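Local coordinates for protein diguanylate cyclase DosC (Escherichia coli, PDB 4ZVA) that makes the second messenger cyclic di-GMP from GTP and probably adjusts that output to oxygen sensed at the heme of its globin domain, at residues N53-V56 against E57-K61; I141-E144 against V145-A149. All coordinates share one frame; numbering follows the deposited sequence.

Contact 1: N53-V56 against E57-K61; sequences NEQV and ERQLK. With HEM (protoporphyrin IX containing Fe), chain C.
The carbonyls of Asn-53 to Val-56 accept from the amides of Glu-57 to Leu-60, four successive i to i+4 bonds of the first turns of helix 54-72, from Glu-57 N to Asn-53 O (3.2 Å) through to Leu-60 N to Val-56 O (2.8 Å). Asn-53 is the N-cap: its OD1 takes the Val-56 amide at 2.9 Å, with the donor lying above the side-chain carbonyl plane.

One face of these turns meets the heme. Leu-60, its CG anti to the backbone N (chi1 178°), lays CD1 over the porphyrin, 3.5 Å from the pyrrole nitrogen NA, and Val-56 sets CG1 3.6 Å from the ring methyl CMA. Between them in sequence, Gln-59 brings CB within 3.3 Å of the propionate oxygen O2A. On another face the extended Glu-57 chain gives OE2, through its anti lone pair, to Lys-61 NZ in a salt bridge of 3.0 Å, next to Tyr-38 of helix 16-43. The result is an Asn-capped helix start contributing part of the heme pocket wall in a protoglobin-type, all-helical sensor domain.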
ATOM      1  N   ASN A  53     -22.417  15.230   7.367  1.00 77.59           N
ATOM      2  CA  ASN A  53     -23.823  14.909   7.585  1.00 74.64           C
ATOM      3  C   ASN A  53     -24.098  13.413   7.528  1.00 72.31           C
ATOM      4  O   ASN A  53     -23.308  12.644   6.980  1.00 69.25           O
ATOM      5  CB  ASN A  53     -24.697  15.640   6.563  1.00 73.60           C
ATOM      6  CG  ASN A  53     -24.418  15.206   5.139  1.00 74.22           C
ATOM      7  OD1 ASN A  53     -24.992  14.232   4.653  1.00 71.01           O
ATOM      8  ND2 ASN A  53     -23.528  15.924   4.464  1.00 76.38           N
ATOM      9  N   GLU A  54     -25.232  13.015   8.095  1.00 69.17           N
ATOM     10  CA  GLU A  54     -25.579  11.606   8.223  1.00 68.74           C
ATOM     11  C   GLU A  54     -25.919  10.948   6.890  1.00 66.32           C
ATOM     12  O   GLU A  54     -25.809   9.734   6.756  1.00 63.95           O
ATOM     13  CB  GLU A  54     -26.749  11.441   9.195  1.00 73.39           C
ATOM     14  CG  GLU A  54     -26.403  11.786  10.633  1.00 76.67           C
ATOM     15  CD  GLU A  54     -27.548  11.523  11.589  1.00 88.23           C
ATOM     16  OE1 GLU A  54     -28.607  11.044  11.132  1.00 81.79           O
ATOM     17  OE2 GLU A  54     -27.385  11.790  12.799  1.00 83.54           O
ATOM     18  N   GLN A  55     -26.329  11.744   5.908  1.00 66.69           N
ATOM     19  CA  GLN A  55     -26.678  11.201   4.599  1.00 68.10           C
ATOM     20  C   GLN A  55     -25.434  10.729   3.847  1.00 64.61           C
ATOM     21  O   GLN A  55     -25.423   9.645   3.262  1.00 63.29           O
ATOM     22  CB  GLN A  55     -27.437  12.243   3.774  1.00 74.31           C
ATOM     23  CG  GLN A  55     -27.724  11.827   2.337  1.00 79.60           C
ATOM     24  CD  GLN A  55     -28.728  10.689   2.239  1.00 82.50           C
ATOM     25  OE1 GLN A  55     -29.444  10.389   3.196  1.00 82.62           O
ATOM     26  NE2 GLN A  55     -28.787  10.054   1.075  1.00 86.57           N
ATOM     27  N   VAL A  56     -24.390  11.551   3.863  1.00 61.13           N
ATOM     28  CA  VAL A  56     -23.113  11.188   3.257  1.00 64.15           C
ATOM     29  C   VAL A  56     -22.462  10.002   3.971  1.00 56.76           C
ATOM     30  O   VAL A  56     -21.994   9.061   3.328  1.00 52.67           O
ATOM     31  CB  VAL A  56     -22.139  12.383   3.263  1.00 60.34           C
ATOM     32  CG1 VAL A  56     -20.731  11.930   2.915  1.00 61.66           C
ATOM     33  CG2 VAL A  56     -22.614  13.458   2.302  1.00 65.40           C
ATOM     34  N   GLU A  57     -22.451  10.056   5.300  1.00 54.88           N
ATOM     35  CA  GLU A  57     -21.899   8.997   6.141  1.00 55.35           C
ATOM     36  C   GLU A  57     -22.524   7.650   5.821  1.00 53.41           C
ATOM     37  O   GLU A  57     -21.838   6.658   5.583  1.00 53.42           O
ATOM     38  CB  GLU A  57     -22.138   9.326   7.612  1.00 52.19           C
ATOM     39  CG  GLU A  57     -21.888   8.170   8.551  1.00 53.47           C
ATOM     40  CD  GLU A  57     -22.158   8.531   9.992  1.00 56.59           C
ATOM     41  OE1 GLU A  57     -22.454   9.713  10.264  1.00 60.39           O
ATOM     42  OE2 GLU A  57     -22.087   7.629  10.852  1.00 54.33           O
ATOM     43  N   ARG A  58     -23.848   7.651   5.799  1.00 54.19           N
ATOM     44  CA  ARG A  58     -24.654   6.472   5.538  1.00 49.38           C
ATOM     45  C   ARG A  58     -24.400   5.875   4.154  1.00 51.33           C
ATOM     46  O   ARG A  58     -24.264   4.661   4.013  1.00 47.12           O
ATOM     47  CB  ARG A  58     -26.121   6.851   5.722  1.00 63.76           C
ATOM     48  CG  ARG A  58     -27.132   5.742   5.615  1.00 66.44           C
ATOM     49  CD  ARG A  58     -28.504   6.349   5.872  1.00 74.38           C
ATOM     50  NE  ARG A  58     -29.613   5.465   5.541  1.00 94.39           N
ATOM     51  CZ  ARG A  58     -30.196   5.454   4.349  1.00 98.17           C
ATOM     52  NH1 ARG A  58     -29.764   6.274   3.400  1.00 96.53           N
ATOM     53  NH2 ARG A  58     -31.209   4.638   4.102  1.00 83.23           N
ATOM     54  N   GLN A  59     -24.340   6.730   3.139  1.00 53.35           N
ATOM     55  CA  GLN A  59     -24.102   6.277   1.771  1.00 49.21           C
ATOM     56  C   GLN A  59     -22.663   5.812   1.565  1.00 50.46           C
ATOM     57  O   GLN A  59     -22.414   4.853   0.835  1.00 47.10           O
ATOM     58  CB  GLN A  59     -24.447   7.377   0.765  1.00 61.14           C
ATOM     59  CG  GLN A  59     -25.942   7.637   0.620  1.00 62.96           C
ATOM     60  CD  GLN A  59     -26.253   8.658  -0.457  1.00 73.91           C
ATOM     61  OE1 GLN A  59     -25.468   9.575  -0.705  1.00 69.13           O
ATOM     62  NE2 GLN A  59     -27.403   8.505  -1.105  1.00 78.54           N
ATOM     63  N   LEU A  60     -21.720   6.496   2.209  1.00 47.29           N
ATOM     64  CA  LEU A  60     -20.305   6.158   2.074  1.00 51.45           C
ATOM     65  C   LEU A  60     -19.999   4.803   2.701  1.00 40.17           C
ATOM     66  O   LEU A  60     -19.251   4.007   2.137  1.00 46.83           O
ATOM     67  CB  LEU A  60     -19.426   7.236   2.715  1.00 47.10           C
ATOM     68  CG  LEU A  60     -17.915   6.983   2.700  1.00 50.14           C
ATOM     69  CD1 LEU A  60     -17.397   6.789   1.280  1.00 48.45           C
ATOM     70  CD2 LEU A  60     -17.170   8.111   3.399  1.00 52.59           C
ATOM     71  N   LYS A  61     -20.580   4.546   3.870  1.00 44.21           N
ATOM     72  CA  LYS A  61     -20.379   3.276   4.556  1.00 39.94           C
ATOM     73  C   LYS A  61     -20.909   2.127   3.707  1.00 42.64           C
ATOM     74  O   LYS A  61     -20.260   1.090   3.575  1.00 36.72           O
ATOM     75  CB  LYS A  61     -21.062   3.288   5.924  1.00 38.44           C
ATOM     76  CG  LYS A  61     -20.364   4.155   6.958  1.00 38.37           C
ATOM     77  CD  LYS A  61     -21.065   4.085   8.303  1.00 45.41           C
ATOM     78  CE  LYS A  61     -20.328   4.903   9.350  1.00 44.87           C
ATOM     79  NZ  LYS A  61     -20.998   4.840  10.678  1.00 43.17           N
TER
HETATM   80  CHA HEM C 201     -17.683   8.432  -2.319  1.00 50.82           C
HETATM   81  CHB HEM C 201     -15.053  10.790   1.004  1.00 53.22           C
HETATM   82  CHC HEM C 201     -11.548   7.504   0.441  1.00 45.73           C
HETATM   83  CHD HEM C 201     -14.598   4.643  -2.001  1.00 52.31           C
HETATM   84  C1A HEM C 201     -17.311   9.341  -1.352  1.00 51.08           C
HETATM   85  C2A HEM C 201     -18.108  10.433  -0.821  1.00 52.94           C
HETATM   86  C3A HEM C 201     -17.374  11.073   0.093  1.00 47.65           C
HETATM   87  C4A HEM C 201     -16.087  10.423   0.176  1.00 48.49           C
HETATM   88  CMA HEM C 201     -17.810  12.299   0.922  1.00 53.16           C
HETATM   89  CAA HEM C 201     -19.555  10.804  -1.213  1.00 53.84           C
HETATM   90  CBA HEM C 201     -20.484   9.627  -0.933  1.00 55.05           C
HETATM   91  CGA HEM C 201     -21.916  10.073  -1.023  1.00 59.55           C
HETATM   92  O1A HEM C 201     -22.193  11.268  -0.745  1.00 55.39           O
HETATM   93  O2A HEM C 201     -22.779   9.224  -1.363  1.00 60.24           O
HETATM   94  C1B HEM C 201     -13.879  10.094   1.164  1.00 50.16           C
HETATM   95  C2B HEM C 201     -12.832  10.401   2.116  1.00 49.91           C
HETATM   96  C3B HEM C 201     -11.855   9.487   1.957  1.00 46.82           C
HETATM   97  C4B HEM C 201     -12.268   8.583   0.904  1.00 44.99           C
HETATM   98  CMB HEM C 201     -12.904  11.593   3.101  1.00 48.46           C
HETATM   99  CAB HEM C 201     -10.504   9.320   2.699  1.00 50.61           C
HETATM  100  CBB HEM C 201     -10.099  10.075   3.724  1.00 54.45           C
HETATM  101  C1C HEM C 201     -12.086   6.405  -0.188  1.00 44.97           C
HETATM  102  C2C HEM C 201     -11.465   5.102  -0.316  1.00 46.69           C
HETATM  103  C3C HEM C 201     -12.311   4.306  -0.999  1.00 43.63           C
HETATM  104  C4C HEM C 201     -13.490   5.091  -1.313  1.00 46.19           C
HETATM  105  CMC HEM C 201     -10.068   4.770   0.260  1.00 39.78           C
HETATM  106  CAC HEM C 201     -12.167   2.820  -1.417  1.00 41.83           C
HETATM  107  CBC HEM C 201     -11.138   2.034  -1.080  1.00 52.00           C
HETATM  108  C1D HEM C 201     -15.715   5.384  -2.326  1.00 49.03           C
HETATM  109  C2D HEM C 201     -16.845   4.894  -3.085  1.00 46.40           C
HETATM  110  C3D HEM C 201     -17.817   6.080  -3.183  1.00 52.07           C
HETATM  111  C4D HEM C 201     -17.168   7.164  -2.479  1.00 48.69           C
HETATM  112  CMD HEM C 201     -17.021   3.468  -3.654  1.00 43.78           C
HETATM  113  CAD HEM C 201     -19.191   6.136  -3.888  1.00 52.98           C
HETATM  114  CBD HEM C 201     -19.015   5.858  -5.378  1.00 54.03           C
HETATM  115  CGD HEM C 201     -20.241   6.296  -6.138  1.00 53.58           C
HETATM  116  O1D HEM C 201     -20.374   5.913  -7.329  1.00 57.46           O
HETATM  117  O2D HEM C 201     -21.084   7.025  -5.556  1.00 55.34           O
HETATM  118  NA  HEM C 201     -16.081   9.371  -0.721  1.00 47.12           N
HETATM  119  NB  HEM C 201     -13.505   8.980   0.440  1.00 45.74           N
HETATM  120  NC  HEM C 201     -13.317   6.362  -0.807  1.00 45.28           N
HETATM  121  ND  HEM C 201     -15.942   6.717  -1.995  1.00 49.06           N
HETATM  122 FE   HEM C 201     -14.603   7.951  -0.981  1.00 47.61          FE

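Contact 2: I141-E144 against V145-A149; sequences IAME and VMTRA
Glu-144 and Arg-148, one turn apart near the C-terminal end of helix 125-147 in this globin-family domain, lie alongside each other with their ends in the same direction. They meet through their aliphatic parts, Glu-144 CG lying 3.9 Å from Arg-148 CD. The charged ends stay further apart: Glu-144 OE2 is 4.3 Å from Arg-148 NH1, placed off the guanidinium plane where no N-H is directed at it, so that at most a through-space attraction remains. The carboxylate has a stronger partner, since Glu-144 OE1 makes a salt bridge to Arg-108 NE of the second subunit.

Met-143 and Thr-147 share the next edge of the helix, their side chains set at a slant with Met-143 CG 3.9 Å from Thr-147 CG2. Thr-147 holds OG1 between its backbone N and carbonyl carbon (chi1 54°), which folds the hydroxyl back over the preceding turn, 3.0 Å from both Met-143 O and Glu-144 O. Beyond this edge lies the second subunit, where the Thr-147 hydroxyl also has a weak hydrogen bond to Glu-104 of that subunit and Met-143 packs on its counterpart, Met-143 of the same neighbouring chain.

Val-145 and Met-146 turn to other surroundings. Val-145 rests CG2 3.3 Å from Ile-141 O. Met-146, CG anti to its amide nitrogen (chi1 -173°), reaches inward among Gln-86, Val-103 and Phe-107 to within about 4 Å of the heme.

Helical backbone angles end at Arg-148, the centre of an inverse gamma turn. Its amide still donates to Glu-144 O at 2.9 Å, while its CG presses against that same oxygen at 3.0 Å.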
ATOM      1  N   ILE A 141      -3.496  -2.069  -6.267  1.00 35.00           N
ATOM      2  CA  ILE A 141      -3.728  -1.966  -7.705  1.00 41.82           C
ATOM      3  C   ILE A 141      -4.993  -1.145  -7.970  1.00 41.42           C
ATOM      4  O   ILE A 141      -5.051  -0.374  -8.929  1.00 45.35           O
ATOM      5  CB  ILE A 141      -3.822  -3.364  -8.392  1.00 46.58           C
ATOM      6  CG1 ILE A 141      -3.807  -3.222  -9.913  1.00 49.32           C
ATOM      7  CG2 ILE A 141      -5.056  -4.133  -7.968  1.00 45.70           C
ATOM      8  CD1 ILE A 141      -2.463  -2.857 -10.465  1.00 54.55           C
ATOM      9  N   ALA A 142      -5.996  -1.305  -7.113  1.00 38.60           N
ATOM     10  CA  ALA A 142      -7.234  -0.549  -7.234  1.00 37.68           C
ATOM     11  C   ALA A 142      -7.000   0.930  -6.941  1.00 38.22           C
ATOM     12  O   ALA A 142      -7.564   1.797  -7.608  1.00 38.49           O
ATOM     13  CB  ALA A 142      -8.296  -1.113  -6.301  1.00 38.30           C
ATOM     14  N   MET A 143      -6.163   1.214  -5.947  1.00 34.64           N
ATOM     15  CA  MET A 143      -5.852   2.596  -5.589  1.00 40.05           C
ATOM     16  C   MET A 143      -5.163   3.324  -6.736  1.00 46.35           C
ATOM     17  O   MET A 143      -5.457   4.488  -7.008  1.00 48.65           O
ATOM     18  CB  MET A 143      -4.967   2.664  -4.345  1.00 46.18           C
ATOM     19  CG  MET A 143      -4.490   4.080  -4.043  1.00 44.44           C
ATOM     20  SD  MET A 143      -3.697   4.287  -2.442  1.00 46.13           S
ATOM     21  CE  MET A 143      -2.173   3.387  -2.702  1.00 50.83           C
ATOM     22  N   GLU A 144      -4.244   2.639  -7.405  1.00 41.32           N
ATOM     23  CA  GLU A 144      -3.511   3.259  -8.501  1.00 47.30           C
ATOM     24  C   GLU A 144      -4.455   3.616  -9.645  1.00 49.27           C
ATOM     25  O   GLU A 144      -4.351   4.697 -10.215  1.00 53.69           O
ATOM     26  CB  GLU A 144      -2.390   2.348  -9.002  1.00 42.21           C
ATOM     27  CG  GLU A 144      -1.576   2.964 -10.137  1.00 46.07           C
ATOM     28  CD  GLU A 144      -0.347   2.149 -10.498  1.00 48.28           C
ATOM     29  OE1 GLU A 144       0.204   1.464  -9.610  1.00 47.86           O
ATOM     30  OE2 GLU A 144       0.061   2.180 -11.678  1.00 49.89           O
ATOM     31  N   VAL A 145      -5.383   2.718  -9.965  1.00 49.55           N
ATOM     32  CA  VAL A 145      -6.379   2.988 -10.999  1.00 43.68           C
ATOM     33  C   VAL A 145      -7.183   4.236 -10.646  1.00 46.13           C
ATOM     34  O   VAL A 145      -7.442   5.084 -11.499  1.00 53.46           O
ATOM     35  CB  VAL A 145      -7.344   1.799 -11.194  1.00 49.80           C
ATOM     36  CG1 VAL A 145      -8.423   2.151 -12.205  1.00 51.54           C
ATOM     37  CG2 VAL A 145      -6.586   0.570 -11.652  1.00 41.46           C
ATOM     38  N   MET A 146      -7.562   4.345  -9.377  1.00 46.48           N
ATOM     39  CA  MET A 146      -8.345   5.478  -8.896  1.00 49.60           C
ATOM     40  C   MET A 146      -7.544   6.781  -8.926  1.00 53.80           C
ATOM     41  O   MET A 146      -8.055   7.821  -9.343  1.00 54.57           O
ATOM     42  CB  MET A 146      -8.856   5.210  -7.479  1.00 50.04           C
ATOM     43  CG  MET A 146      -9.816   6.266  -6.962  1.00 46.21           C
ATOM     44  SD  MET A 146     -10.319   5.976  -5.255  1.00 47.26           S
ATOM     45  CE  MET A 146     -11.059   4.350  -5.401  1.00 48.35           C
ATOM     46  N   THR A 147      -6.294   6.719  -8.477  1.00 51.49           N
ATOM     47  CA  THR A 147      -5.440   7.903  -8.386  1.00 57.20           C
ATOM     48  C   THR A 147      -5.014   8.396  -9.769  1.00 55.22           C
ATOM     49  O   THR A 147      -4.682   9.568  -9.942  1.00 62.98           O
ATOM     50  CB  THR A 147      -4.190   7.642  -7.527  1.00 54.00           C
ATOM     51  OG1 THR A 147      -3.501   6.485  -8.015  1.00 54.95           O
ATOM     52  CG2 THR A 147      -4.586   7.422  -6.072  1.00 51.04           C
ATOM     53  N   ARG A 148      -5.028   7.499 -10.749  1.00 55.98           N
ATOM     54  CA  ARG A 148      -4.705   7.852 -12.129  1.00 62.86           C
ATOM     55  C   ARG A 148      -5.875   8.545 -12.822  1.00 72.42           C
ATOM     56  O   ARG A 148      -6.310   8.126 -13.896  1.00 75.40           O
ATOM     57  CB  ARG A 148      -4.312   6.603 -12.919  1.00 62.57           C
ATOM     58  CG  ARG A 148      -2.961   5.999 -12.577  1.00 62.70           C
ATOM     59  CD  ARG A 148      -2.724   4.772 -13.441  1.00 72.86           C
ATOM     60  NE  ARG A 148      -2.256   5.098 -14.784  1.00 93.11           N
ATOM     61  CZ  ARG A 148      -1.926   4.188 -15.694  1.00 94.63           C
ATOM     62  NH1 ARG A 148      -2.022   2.896 -15.405  1.00 87.26           N
ATOM     63  NH2 ARG A 148      -1.512   4.565 -16.896  1.00 90.59           N
ATOM     64  N   ALA A 149      -6.383   9.604 -12.197  1.00 74.24           N
ATOM     65  CA  ALA A 149      -7.502  10.360 -12.746  1.00 76.01           C
ATOM     66  C   ALA A 149      -7.400  11.840 -12.382  1.00 82.82           C
ATOM     67  O   ALA A 149      -6.901  12.196 -11.312  1.00 77.51           O
ATOM     68  CB  ALA A 149      -8.817   9.786 -12.259  1.00 70.21           C
TER

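How the contacts relate
Both contacts are local turns within single helices, so neither closes a long loop; they follow in series along the chain and neither nest nor cross. After helices 2-13, 16-43 and 45-48, contact 1 opens helix 54-72 at the surface, beside helix 16-43. Helices 79-96 and 100-119 intervene before contact 2 finishes helix 125-147 in a buried place, where it meets those two helices, helix 2-13 and the second subunit. Their centres lie 23 Å apart, and their nearest atoms about 10 Å, without touching. The heme is common to both, and helix 54-72 also joins them, since its Trp-67 packs against contact 2.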